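Long-range contacts in AA9 family lytic polysaccharide monooxygenase D (PDB 5UFV), which cleaves the beta-1,4-glycosidic bonds of cellulose by copper-dependent oxidation, giving C1-oxidised products: residues 52-57 and 172-177; 5-10 and 27-32; 89-94 and 148-153. All blocks are in the same frame, centred on the assembly; numbering follows the deposited sequence.

Contact 1: 52-57 and 172-177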
loop_
_atom_site.group_PDB
_atom_site.type_symbol
_atom_site.label_atom_id
_atom_site.label_comp_id
_atom_site.label_asym_id
_atom_site.label_seq_id
_atom_site.Cartn_x
_atom_site.Cartn_y
_atom_site.Cartn_z
ATOM N N THR A 52 11.579 10.514 -3.231
ATOM C CA THR A 52 11.271 11.902 -3.573
ATOM C C THR A 52 10.639 12.036 -4.921
ATOM O O THR A 52 10.045 13.072 -5.202
ATOM C CB THR A 52 12.538 12.755 -3.636
ATOM O OG1 THR A 52 13.528 12.068 -4.409
ATOM C CG2 THR A 52 13.076 13.040 -2.222
ATOM N N GLY A 53 10.773 11.011 -5.767
ATOM C CA GLY A 53 10.222 11.074 -7.102
ATOM C C GLY A 53 10.769 10.046 -8.042
ATOM O O GLY A 53 11.514 9.162 -7.656
ATOM N N ALA A 54 10.387 10.198 -9.297
ATOM C CA ALA A 54 10.746 9.266 -10.341
ATOM C C ALA A 54 10.574 9.902 -11.721
ATOM O O ALA A 54 9.773 10.806 -11.876
ATOM C CB ALA A 54 9.891 8.021 -10.225
ATOM N N ALA A 55 11.290 9.386 -12.721
ATOM C CA ALA A 55 11.364 10.012 -14.053
ATOM C C ALA A 55 10.213 9.610 -14.970
ATOM O O ALA A 55 9.795 10.396 -15.850
ATOM C CB ALA A 55 12.693 9.670 -14.714
ATOM N N LEU A 56 9.724 8.390 -14.782
ATOM C CA LEU A 56 8.703 7.833 -15.656
ATOM C C LEU A 56 7.356 7.637 -14.968
ATOM O O LEU A 56 7.262 7.693 -13.755
ATOM C CB LEU A 56 9.167 6.475 -16.179
ATOM C CG LEU A 56 10.524 6.469 -16.863
ATOM C CD1 LEU A 56 10.849 5.066 -17.381
ATOM C CD2 LEU A 56 10.599 7.514 -17.978
ATOM N N TYR A 57 6.346 7.361 -15.786
ATOM C CA TYR A 57 4.987 7.034 -15.359
ATOM C C TYR A 57 4.467 5.862 -16.207
ATOM O O TYR A 57 4.926 5.645 -17.322
ATOM C CB TYR A 57 4.052 8.224 -15.553
ATOM C CG TYR A 57 4.109 8.769 -16.958
ATOM C CD1 TYR A 57 3.364 8.190 -17.972
ATOM C CD2 TYR A 57 4.964 9.843 -17.287
ATOM C CE1 TYR A 57 3.432 8.668 -19.274
ATOM C CE2 TYR A 57 5.040 10.323 -18.575
ATOM C CZ TYR A 57 4.270 9.730 -19.564
ATOM O OH TYR A 57 4.330 10.179 -20.861
ATOM N N CYS A 172 5.933 3.909 -3.352
ATOM C CA CYS A 172 5.125 4.702 -4.312
ATOM C C CYS A 172 5.659 4.594 -5.743
ATOM O O CYS A 172 6.884 4.461 -5.959
ATOM C CB CYS A 172 5.063 6.193 -3.936
ATOM S SG CYS A 172 4.512 6.391 -2.236
ATOM N N ALA A 173 4.712 4.669 -6.688
ATOM C CA ALA A 173 4.963 4.603 -8.139
ATOM C C ALA A 173 4.082 5.610 -8.845
ATOM O O ALA A 173 3.103 6.075 -8.270
ATOM C CB ALA A 173 4.668 3.214 -8.674
ATOM N N GLN A 174 4.417 5.933 -10.082
ATOM C CA GLN A 174 3.755 7.024 -10.807
ATOM C C GLN A 174 2.829 6.519 -11.938
ATOM O O GLN A 174 3.259 5.791 -12.840
ATOM C CB GLN A 174 4.810 7.993 -11.352
ATOM C CG GLN A 174 5.672 8.577 -10.250
ATOM C CD GLN A 174 6.521 9.759 -10.661
ATOM O OE1 GLN A 174 6.771 10.642 -9.850
ATOM N NE2 GLN A 174 6.977 9.777 -11.888
ATOM N N ILE A 175 1.558 6.905 -11.868
ATOM C CA ILE A 175 0.544 6.468 -12.834
ATOM C C ILE A 175 -0.103 7.688 -13.488
ATOM O O ILE A 175 -0.626 8.576 -12.789
ATOM C CB ILE A 175 -0.583 5.686 -12.148
ATOM C CG1 ILE A 175 -0.007 4.669 -11.173
ATOM C CG2 ILE A 175 -1.486 5.022 -13.178
ATOM C CD1 ILE A 175 0.445 3.382 -11.800
ATOM N N LYS A 176 -0.049 7.730 -14.821
ATOM C CA LYS A 176 -0.787 8.716 -15.580
ATOM C C LYS A 176 -2.102 8.069 -16.012
ATOM O O LYS A 176 -2.113 7.212 -16.915
ATOM C CB LYS A 176 -0.004 9.229 -16.788
ATOM C CG LYS A 176 -0.715 10.412 -17.413
ATOM C CD LYS A 176 -0.048 10.980 -18.657
ATOM C CE LYS A 176 1.402 11.435 -18.460
ATOM N NZ LYS A 176 1.578 12.690 -17.675
ATOM N N VAL A 177 -3.188 8.466 -15.344
ATOM C CA VAL A 177 -4.546 7.958 -15.597
ATOM C C VAL A 177 -5.210 8.685 -16.752
ATOM O O VAL A 177 -5.400 9.905 -16.694
ATOM C CB VAL A 177 -5.431 8.142 -14.358
ATOM C CG1 VAL A 177 -6.871 7.740 -14.636
ATOM C CG2 VAL A 177 -4.869 7.329 -13.206
HETATM O O HOH W 1 8.651 12.673 -9.649
#
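Q174 reaches out of strand 172-177 into the curve of the loop 52-57 and holds that loop by its backbone carbonyls. Near the start of the side chain, CB lies 3.4 Å from L56 O and beside Y57 CA. CG, anti to the carbonyl carbon (chi1 -59°), continues past the same oxygen, and the extended chain carries CD close to A54, whose CB rests 3.8 Å from it. At the tip NE2 serves two acceptors: it donates to L56 O at 2.8 Å, the acceptor lying nearly in the amide plane while the donor stands above the plane of the carbonyl, and more weakly to A54 O at 3.0 Å. A water that accepts from A54 N lies within hydrogen-bonding distance of OE1, which also accepts from W30 NE1, so the buried amide is engaged at both its nitrogen and its oxygen. In the mixed sheet of the AA9 beta-sandwich, strand 167-177 runs beside the short edge strand 58-60, and this loop leads directly into that edge. An alanine in place of Q174 would probably leave the carbonyls of A54 and L56 and the indole NE1 of W30 without their amide partner and let the loop shift. Where the loop joins the edge strand, Y57 CA makes a CA-H...O contact of 3.3 Å with Q174 O. Two residues beyond Q174, K176 folds over the Y57 ring: the bend at chi3 brings CE over the ring centre, 3.5 Å from the centroid, in a CH-pi contact, and that at chi4 sets NZ over the same face, in a cation-pi interaction 4.4 Å from the centroid. NZ is also hydrogen-bonded to N150 OD1.

Contact 2: 5-10 and 27-32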
loop_
_atom_site.group_PDB
_atom_site.type_symbol
_atom_site.label_atom_id
_atom_site.label_comp_id
_atom_site.label_asym_id
_atom_site.label_seq_id
_atom_site.Cartn_x
_atom_site.Cartn_y
_atom_site.Cartn_z
ATOM N N THR A 5 9.014 -4.767 -5.699
ATOM C CA THR A 5 10.143 -4.681 -6.587
ATOM C C THR A 5 9.876 -4.410 -8.089
ATOM O O THR A 5 10.810 -4.055 -8.821
ATOM C CB THR A 5 11.006 -5.952 -6.408
ATOM O OG1 THR A 5 10.162 -7.122 -6.299
ATOM C CG2 THR A 5 11.840 -5.782 -5.145
ATOM N N SER A 6 8.635 -4.562 -8.541
ATOM C CA SER A 6 8.289 -4.374 -9.946
ATOM C C SER A 6 6.765 -4.313 -10.095
ATOM O O SER A 6 6.037 -4.662 -9.174
ATOM C CB SER A 6 8.842 -5.518 -10.793
ATOM O OG SER A 6 8.202 -6.731 -10.458
ATOM N N TYR A 7 6.274 -3.881 -11.252
ATOM C CA TYR A 7 4.834 -3.721 -11.450
ATOM C C TYR A 7 4.384 -4.248 -12.821
ATOM O O TYR A 7 5.159 -4.289 -13.785
ATOM C CB TYR A 7 4.414 -2.237 -11.361
ATOM C CG TYR A 7 4.747 -1.489 -10.084
ATOM C CD1 TYR A 7 5.963 -0.854 -9.928
ATOM C CD2 TYR A 7 3.825 -1.385 -9.055
ATOM C CE1 TYR A 7 6.264 -0.154 -8.765
ATOM C CE2 TYR A 7 4.122 -0.705 -7.891
ATOM C CZ TYR A 7 5.342 -0.082 -7.755
ATOM O OH TYR A 7 5.636 0.606 -6.599
ATOM N N ASN A 8 3.109 -4.631 -12.892
ATOM C CA ASN A 8 2.415 -4.797 -14.163
ATOM C C ASN A 8 1.180 -3.903 -14.191
ATOM O O ASN A 8 0.257 -4.075 -13.416
ATOM C CB ASN A 8 2.028 -6.261 -14.432
ATOM C CG ASN A 8 1.520 -6.463 -15.843
ATOM O OD1 ASN A 8 0.453 -5.972 -16.210
ATOM N ND2 ASN A 8 2.303 -7.134 -16.657
ATOM N N ILE A 9 1.179 -2.945 -15.096
ATOM C CA ILE A 9 0.120 -1.959 -15.163
ATOM C C ILE A 9 -0.450 -1.891 -16.563
ATOM O O ILE A 9 0.236 -1.528 -17.525
ATOM C CB ILE A 9 0.625 -0.577 -14.735
ATOM C CG1 ILE A 9 0.981 -0.616 -13.241
ATOM C CG2 ILE A 9 -0.438 0.483 -14.997
ATOM C CD1 ILE A 9 1.962 0.422 -12.804
ATOM N N ALA A 10 -1.735 -2.230 -16.643
ATOM C CA ALA A 10 -2.494 -2.267 -17.892
ATOM C C ALA A 10 -1.814 -3.213 -18.832
ATOM O O ALA A 10 -1.631 -2.890 -19.996
ATOM C CB ALA A 10 -2.609 -0.882 -18.496
ATOM N N VAL A 27 12.846 4.884 -13.826
ATOM C CA VAL A 27 11.736 3.999 -13.433
ATOM C C VAL A 27 10.464 4.768 -13.043
ATOM O O VAL A 27 10.452 5.984 -13.020
ATOM C CB VAL A 27 12.161 3.014 -12.304
ATOM C CG1 VAL A 27 13.240 2.020 -12.792
ATOM C CG2 VAL A 27 12.650 3.766 -11.064
ATOM N N ILE A 28 9.367 4.060 -12.787
ATOM C CA ILE A 28 8.108 4.713 -12.358
ATOM C C ILE A 28 8.010 4.836 -10.821
ATOM O O ILE A 28 7.219 5.619 -10.292
ATOM C CB ILE A 28 6.865 3.988 -12.910
ATOM C CG1 ILE A 28 6.744 2.573 -12.332
ATOM C CG2 ILE A 28 6.894 3.904 -14.435
ATOM C CD1 ILE A 28 5.350 1.983 -12.464
ATOM N N GLN A 29 8.856 4.072 -10.130
ATOM C CA GLN A 29 8.825 3.931 -8.679
ATOM C C GLN A 29 9.734 4.944 -7.957
ATOM O O GLN A 29 10.877 5.179 -8.374
ATOM C CB GLN A 29 9.259 2.503 -8.297
ATOM C CG GLN A 29 8.854 2.079 -6.895
ATOM C CD GLN A 29 9.350 0.686 -6.524
ATOM O OE1 GLN A 29 10.513 0.348 -6.763
ATOM N NE2 GLN A 29 8.484 -0.124 -5.948
ATOM N N TRP A 30 9.222 5.503 -6.863
ATOM C CA TRP A 30 9.978 6.386 -5.985
ATOM C C TRP A 30 10.992 5.561 -5.220
ATOM O O TRP A 30 10.800 4.382 -5.011
ATOM C CB TRP A 30 9.032 7.102 -5.019
ATOM C CG TRP A 30 8.258 8.208 -5.645
ATOM C CD1 TRP A 30 7.855 8.303 -6.943
ATOM C CD2 TRP A 30 7.762 9.365 -4.995
ATOM N NE1 TRP A 30 7.151 9.481 -7.153
ATOM C CE2 TRP A 30 7.080 10.142 -5.960
ATOM C CE3 TRP A 30 7.831 9.837 -3.686
ATOM C CZ2 TRP A 30 6.498 11.341 -5.660
ATOM C CZ3 TRP A 30 7.240 11.033 -3.393
ATOM C CH2 TRP A 30 6.595 11.774 -4.370
ATOM N N GLN A 31 12.081 6.186 -4.810
ATOM C CA GLN A 31 13.214 5.456 -4.264
ATOM C C GLN A 31 12.812 4.851 -2.940
ATOM O O GLN A 31 11.941 5.344 -2.252
ATOM C CB GLN A 31 14.433 6.369 -4.040
ATOM C CG GLN A 31 14.897 7.199 -5.234
ATOM C CD GLN A 31 14.142 8.520 -5.376
ATOM O OE1 GLN A 31 13.017 8.676 -4.866
ATOM N NE2 GLN A 31 14.744 9.475 -6.069
ATOM N N TRP A 32 13.461 3.766 -2.589
ATOM C CA TRP A 32 13.310 3.157 -1.281
ATOM C C TRP A 32 14.700 2.632 -0.938
ATOM O O TRP A 32 15.475 2.350 -1.861
ATOM C CB TRP A 32 12.240 2.072 -1.286
ATOM C CG TRP A 32 12.342 1.076 -2.393
ATOM C CD1 TRP A 32 11.814 1.194 -3.628
ATOM C CD2 TRP A 32 13.001 -0.200 -2.351
ATOM N NE1 TRP A 32 12.097 0.074 -4.369
ATOM C CE2 TRP A 32 12.823 -0.799 -3.612
ATOM C CE3 TRP A 32 13.726 -0.886 -1.371
ATOM C CZ2 TRP A 32 13.324 -2.058 -3.936
ATOM C CZ3 TRP A 32 14.252 -2.167 -1.697
ATOM C CH2 TRP A 32 14.035 -2.730 -2.978
#
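Y7 and Q29 supply the polar link between strand 5-9 and the loop 27-32. Q29 NE2 donates to Y7 OH over 3.0 Å, with an N-H...O angle of 146° and the hydroxyl tilted out of the amide plane. The two side chains cross at about a right angle, ring and amide planes 79° apart, and Q29 CG lies in the plane of the phenol at its edge. Within the loop, W32 NE1 donates to Q29 OE1 at 2.9 Å; the oxygen sits in the indole plane, whereas the N-H approaches from above the carbonyl plane of the amide. Q29 therefore bridges a phenol and an indole, and its amide is further held from outside by V4 O, which accepts from NE2, and Y17 N, which donates to OE1. With CG anti to the backbone N (chi1 -161°) and an extended chain beyond it, the amide is carried well away from the loop backbone. Strand 4-9 belongs to the four-stranded antiparallel sheet of the AA9 beta-sandwich, and the side chains of Y7 and I9 also meet A173 and I175 of strand 167-177 in the other sheet, which places this contact at the interface of the two sheets. The apolar contacts centre on I28. Its CD1 meets I9 CD1 tip to tip at 3.7 Å and lies 3.9 Å from Y7 CD1. At the far end T5 CG2 approaches W32 CZ2 at 4.2 Å, a looser touch. The W32 side chain is itself about 9 Å from that of the copper ligand Y169.

Contact 3: 89-94 and 148-153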
loop_
_atom_site.group_PDB
_atom_site.type_symbol
_atom_site.label_atom_id
_atom_site.label_comp_id
_atom_site.label_asym_id
_atom_site.label_seq_id
_atom_site.Cartn_x
_atom_site.Cartn_y
_atom_site.Cartn_z
ATOM N N GLY A 89 -0.495 18.818 -10.098
ATOM C CA GLY A 89 -0.020 19.032 -11.466
ATOM C C GLY A 89 1.009 18.035 -11.925
ATOM O O GLY A 89 0.734 16.837 -12.077
ATOM N N ASP A 90 2.202 18.554 -12.158
ATOM C CA ASP A 90 3.352 17.777 -12.594
ATOM C C ASP A 90 3.721 16.752 -11.521
ATOM O O ASP A 90 3.684 17.081 -10.326
ATOM C CB ASP A 90 4.494 18.770 -12.783
ATOM C CG ASP A 90 5.728 18.164 -13.393
ATOM O OD1 ASP A 90 5.643 17.044 -13.938
ATOM O OD2 ASP A 90 6.798 18.823 -13.316
ATOM N N PHE A 91 4.094 15.534 -11.906
ATOM C CA PHE A 91 4.669 14.592 -10.930
ATOM C C PHE A 91 5.847 15.182 -10.154
ATOM O O PHE A 91 6.037 14.879 -8.996
ATOM C CB PHE A 91 5.213 13.341 -11.589
ATOM C CG PHE A 91 4.169 12.388 -12.072
ATOM C CD1 PHE A 91 3.430 11.654 -11.170
ATOM C CD2 PHE A 91 3.970 12.191 -13.434
ATOM C CE1 PHE A 91 2.481 10.756 -11.601
ATOM C CE2 PHE A 91 3.041 11.280 -13.877
ATOM C CZ PHE A 91 2.295 10.554 -12.953
ATOM N N SER A 92 6.660 15.996 -10.805
ATOM C CA SER A 92 7.862 16.507 -10.167
ATOM C C SER A 92 7.581 17.407 -8.978
ATOM O O SER A 92 8.435 17.534 -8.101
ATOM C CB SER A 92 8.730 17.252 -11.176
ATOM O OG SER A 92 8.945 16.448 -12.319
ATOM N N SER A 93 6.409 18.039 -8.931
ATOM C CA SER A 93 6.124 18.959 -7.811
ATOM C C SER A 93 5.171 18.319 -6.806
ATOM O O SER A 93 4.720 18.954 -5.869
ATOM C CB SER A 93 5.614 20.317 -8.312
ATOM O OG SER A 93 4.613 20.141 -9.271
ATOM N N CYS A 94 4.912 17.034 -6.997
ATOM C CA CYS A 94 4.047 16.245 -6.136
ATOM C C CYS A 94 4.937 15.626 -5.048
ATOM O O CYS A 94 5.847 14.857 -5.368
ATOM C CB CYS A 94 3.436 15.148 -6.999
ATOM S SG CYS A 94 1.974 14.291 -6.394
ATOM N N PRO A 148 -9.137 11.823 -14.802
ATOM C CA PRO A 148 -7.806 11.665 -15.360
ATOM C C PRO A 148 -6.781 12.534 -14.666
ATOM O O PRO A 148 -7.137 13.576 -14.137
ATOM C CB PRO A 148 -7.966 12.169 -16.803
ATOM C CG PRO A 148 -9.108 13.118 -16.748
ATOM C CD PRO A 148 -10.034 12.548 -15.718
ATOM N N GLY A 149 -5.518 12.110 -14.688
ATOM C CA GLY A 149 -4.402 12.998 -14.364
ATOM C C GLY A 149 -3.206 12.221 -13.866
ATOM O O GLY A 149 -3.152 11.004 -14.001
ATOM N N ASN A 150 -2.252 12.922 -13.269
ATOM C CA ASN A 150 -1.091 12.274 -12.695
ATOM C C ASN A 150 -1.386 11.817 -11.299
ATOM O O ASN A 150 -1.787 12.636 -10.466
ATOM C CB ASN A 150 0.091 13.230 -12.679
ATOM C CG ASN A 150 0.437 13.729 -14.058
ATOM O OD1 ASN A 150 0.095 13.108 -15.077
ATOM N ND2 ASN A 150 1.086 14.869 -14.106
ATOM N N TYR A 151 -1.181 10.523 -11.034
ATOM C CA TYR A 151 -1.431 9.971 -9.709
ATOM C C TYR A 151 -0.245 9.184 -9.193
ATOM O O TYR A 151 0.466 8.545 -9.957
ATOM C CB TYR A 151 -2.614 9.004 -9.715
ATOM C CG TYR A 151 -4.000 9.583 -9.857
ATOM C CD1 TYR A 151 -4.535 9.826 -11.113
ATOM C CD2 TYR A 151 -4.806 9.787 -8.755
ATOM C CE1 TYR A 151 -5.819 10.318 -11.268
ATOM C CE2 TYR A 151 -6.106 10.288 -8.887
ATOM C CZ TYR A 151 -6.618 10.549 -10.151
ATOM O OH TYR A 151 -7.905 11.048 -10.332
ATOM N N LEU A 152 -0.081 9.183 -7.878
ATOM C CA LEU A 152 0.803 8.227 -7.222
ATOM C C LEU A 152 -0.053 7.073 -6.772
ATOM O O LEU A 152 -1.228 7.243 -6.469
ATOM C CB LEU A 152 1.478 8.831 -6.011
ATOM C CG LEU A 152 2.100 10.213 -6.190
ATOM C CD1 LEU A 152 2.709 10.650 -4.870
ATOM C CD2 LEU A 152 3.145 10.195 -7.285
ATOM N N VAL A 153 0.535 5.891 -6.746
ATOM C CA VAL A 153 -0.130 4.739 -6.175
ATOM C C VAL A 153 0.798 4.221 -5.109
ATOM O O VAL A 153 1.982 4.194 -5.342
ATOM C CB VAL A 153 -0.369 3.651 -7.211
ATOM C CG1 VAL A 153 0.926 3.276 -7.925
ATOM C CG2 VAL A 153 -0.993 2.428 -6.547
#
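N150 and F91 form the centre of this contact, the asparagine stacking on the phenylalanine ring. N150 CB lies over one face, 3.6 Å from the ring centroid and offset toward the rim, in a CH-pi contact. With CG anti to the carbonyl carbon (chi1 -58°), the carboxamide continues across the ring at only 16° from its plane, and CG comes within 3.6 Å of F91 CE2. ND2 donates to G89 O at 2.8 Å, the donor tilted out of the carbonyl plane; with OD1 held by K176, both ends of the amide are fixed, which would limit its rotation over the ring. Y151 turns its side chain away from the loop and takes part through its backbone: its O lies in the plane of the F91 ring at the edge, 3.4 Å from CE1. L152 follows with its two methyls divided between partners. CD2 touches F91 CD1 at 4.2 Å, the two side chains running in opposite senses alongside one another, and CD1 packs 4.0 Å from C94 SG. That sulfur is disulfide-bonded to C87, just beyond strand 80-86, the neighbour of strand 149-159. The arrangement is that of a disulfide-closed loop, with a short 3-10 turn at residues 91-93, folded back over the mixed sheet of the AA9 beta-sandwich.

Overall arrangement
The three contacts lie within one AA9 domain. Contact 2 closes first along the chain; contact 1 then spans a long stretch of sequence that includes both segments of contact 3. Contacts 1 and 3 have centres about 7 Å apart and share the mixed sheet, where strands 167-177 and 149-159 are antiparallel neighbours. Contact 2, centred about 8 Å from contact 1 and 15 Å from contact 3, brings in strand 4-9 of the four-stranded sheet. W30 connects all three: its backbone N pairs with C172 O, and its indole packs against the carbonyl of C94 and the side chain of L152. Together they fasten three loops to the sandwich, contact 2 being nearest the copper site.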